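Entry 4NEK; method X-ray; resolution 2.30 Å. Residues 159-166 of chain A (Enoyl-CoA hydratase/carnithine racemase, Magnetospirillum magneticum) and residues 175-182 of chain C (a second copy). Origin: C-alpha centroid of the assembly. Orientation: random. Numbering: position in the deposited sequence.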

# COMPACT_ATOMS: atom_id res chain seq x y z
N GLY A 159 0.73 7.41 22.85
CA GLY A 159 0.47 8.83 22.67
C GLY A 159 1.31 9.45 21.57
O GLY A 159 1.72 10.59 21.67
N GLU A 160 1.54 8.71 20.50
CA GLU A 160 2.39 9.20 19.43
C GLU A 160 1.60 9.87 18.31
O GLU A 160 0.57 9.38 17.87
CB GLU A 160 3.21 8.05 18.85
CG GLU A 160 4.35 7.65 19.77
CD GLU A 160 5.12 6.44 19.26
OE1 GLU A 160 4.73 5.86 18.21
OE2 GLU A 160 6.14 6.08 19.91
N PRO A 161 2.12 11.00 17.80
CA PRO A 161 1.51 11.62 16.65
C PRO A 161 1.69 10.79 15.41
O PRO A 161 2.58 9.97 15.32
CB PRO A 161 2.26 12.94 16.53
CG PRO A 161 3.56 12.69 17.13
CD PRO A 161 3.34 11.70 18.22
N PHE A 162 0.82 10.99 14.44
CA PHE A 162 0.94 10.27 13.19
C PHE A 162 0.50 11.18 12.07
O PHE A 162 -0.01 12.28 12.33
CB PHE A 162 0.12 9.00 13.21
CG PHE A 162 -1.34 9.23 13.45
CD1 PHE A 162 -1.84 9.39 14.73
CD2 PHE A 162 -2.23 9.24 12.38
CE1 PHE A 162 -3.20 9.55 14.95
CE2 PHE A 162 -3.59 9.41 12.59
CZ PHE A 162 -4.07 9.55 13.89
N GLY A 163 0.77 10.72 10.85
CA GLY A 163 0.64 11.52 9.66
C GLY A 163 -0.42 10.98 8.72
O GLY A 163 -1.15 10.04 9.05
N VAL A 164 -0.46 11.59 7.54
CA VAL A 164 -1.48 11.30 6.54
C VAL A 164 -1.38 9.89 5.99
O VAL A 164 -2.38 9.33 5.54
CB VAL A 164 -1.42 12.33 5.39
CG1 VAL A 164 -1.82 13.69 5.92
CG2 VAL A 164 -0.05 12.42 4.72
N ASP A 165 -0.16 9.33 5.99
CA ASP A 165 -0.01 7.92 5.57
C ASP A 165 -0.91 6.99 6.43
O ASP A 165 -1.73 6.25 5.91
CB ASP A 165 1.43 7.48 5.63
CG ASP A 165 2.10 7.70 7.04
OD1 ASP A 165 1.67 8.55 7.89
OD2 ASP A 165 3.15 7.05 7.26
N THR A 166 -0.77 7.09 7.73
CA THR A 166 -1.52 6.28 8.60
C THR A 166 -2.99 6.67 8.53
O THR A 166 -3.86 5.81 8.51
CB THR A 166 -0.98 6.44 10.02
OG1 THR A 166 0.40 6.07 10.02
CG2 THR A 166 -1.72 5.55 11.02
N GLY C 175 11.33 6.12 6.25
CA GLY C 175 10.28 5.87 7.21
C GLY C 175 9.87 7.08 8.01
O GLY C 175 10.52 8.10 7.97
N VAL C 176 8.76 6.94 8.69
CA VAL C 176 8.20 8.00 9.45
C VAL C 176 8.39 7.70 10.91
O VAL C 176 8.11 6.62 11.33
CB VAL C 176 6.71 8.11 9.15
CG1 VAL C 176 6.06 9.23 9.97
CG2 VAL C 176 6.54 8.41 7.68
N VAL C 177 8.82 8.68 11.68
CA VAL C 177 9.13 8.50 13.09
C VAL C 177 8.60 9.69 13.86
O VAL C 177 8.83 10.82 13.47
CB VAL C 177 10.63 8.50 13.33
CG1 VAL C 177 10.94 8.28 14.79
CG2 VAL C 177 11.29 7.41 12.49
N PRO C 178 7.86 9.45 14.95
CA PRO C 178 7.33 10.51 15.83
C PRO C 178 8.39 11.53 16.20
O PRO C 178 9.51 11.16 16.51
CB PRO C 178 6.88 9.75 17.07
CG PRO C 178 6.60 8.35 16.59
CD PRO C 178 7.48 8.10 15.39
N GLY C 179 8.06 12.81 16.11
CA GLY C 179 9.03 13.88 16.31
C GLY C 179 9.86 13.75 17.57
O GLY C 179 11.05 14.00 17.54
N GLU C 180 9.25 13.34 18.68
CA GLU C 180 10.01 13.22 19.91
C GLU C 180 11.12 12.15 19.83
O GLU C 180 12.04 12.23 20.59
CB GLU C 180 9.12 12.94 21.09
CG GLU C 180 8.44 11.58 21.04
CD GLU C 180 6.95 11.68 20.76
OE1 GLU C 180 6.21 10.88 21.41
OE2 GLU C 180 6.54 12.54 19.91
N ASP C 181 11.06 11.19 18.90
CA ASP C 181 12.09 10.16 18.75
C ASP C 181 12.88 10.28 17.46
O ASP C 181 13.74 9.43 17.15
CB ASP C 181 11.44 8.78 18.74
CG ASP C 181 10.75 8.43 20.08
OD1 ASP C 181 11.19 8.94 21.13
OD2 ASP C 181 9.75 7.67 20.05
N LEU C 182 12.62 11.33 16.70
CA LEU C 182 13.16 11.41 15.37
C LEU C 182 14.68 11.50 15.37
O LEU C 182 15.35 10.72 14.69
CB LEU C 182 12.54 12.59 14.65
CG LEU C 182 13.17 12.96 13.31
CD1 LEU C 182 12.91 11.90 12.26
CD2 LEU C 182 12.62 14.30 12.82

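No hydrogen bond or salt bridge joins these two stretches; the contacts are van der Waals packing burying 278 Å² in all, plus one close approach of like charges, and they are organized around two prolines. The CA atoms of Pro161(A) and Pro178(C) lie 6.0 Å apart, the point of closest backbone register, and their rings meet with Pro161(A) CD 4.2 Å from Pro178(C) CB. Proline suits such a place because its ring is already fixed: little side-chain entropy is lost on packing. The puckers differ, C-gamma endo in Pro161(A) and exo in Pro178(C), and so do the approaches, since CA-to-CB points toward the other stretch in Pro178(C) but sideways in Pro161(A).

Glu160(A) lies alongside this proline pair. With chi1 m and chi2 t its chain is extended, and chi3 near zero sets the carboxylate so that Glu160(A) OE1 comes 3.5 Å from Pro178(C) CG. The other oxygen, Glu160(A) OE2, sits 3.9 Å from Asp181(C) OD2, a close approach of like charges. Left alone this would be costly, but both oxygens are hydrogen-bonded elsewhere in the structure, so the pair has to be read with its surroundings. The CA-to-CB bond of Asp181(C), at chi1 m, points toward the partner, yet the residue gives up little surface to it.

Glu180(C) handles its length differently. Chi1 is p and chi2, at -108°, lies between wells, bending the chain so that its carboxylate reaches the loop of chain A. There Glu180(C) OE2 is 3.7 Å from Pro161(A) CD, while Glu180(C) OE1 is 4.1 Å from Glu160(A) CG; Glu180(C) OE1 also has a hydrogen-bonding partner elsewhere. Both glutamates thus bring carboxylates against proline ring carbons of the other chain. Backbone bonding helps order the chain C side, as Asp181(C) N donates to Pro178(C) O at 2.8 Å.

A smaller patch forms where Asp165(A) meets Val176(C). Both CA-to-CB bonds point toward the opposing stretch, and Asp165(A) OD2 approaches Val176(C) CG2 to 3.7 Å, with the valine at chi1 t. The aspartate is at chi1 p, and Asp165(A) OD1 accepts a weak hydrogen bond of 2.8 Å from Thr166(A) N, at an angle of 144°. That same oxygen bears on Gly163(A), at the N-cap position: an ideal CB there would lie 3.2 Å from Asp165(A) OD1, so the missing side chain leaves room for the carboxylate.

Phe162(A), at chi1 p, takes no part; its CA-to-CB bond is sideways and the end of the side chain leads away, so that Phe162(A) CB stays 6.8 Å from Val176(C) CG1 and the ring is farther still. The contact's scheme is economical: two proline rings flanked by Glu160(A) and Glu180(C), with a separate Asp165(A)-Val176(C) contact.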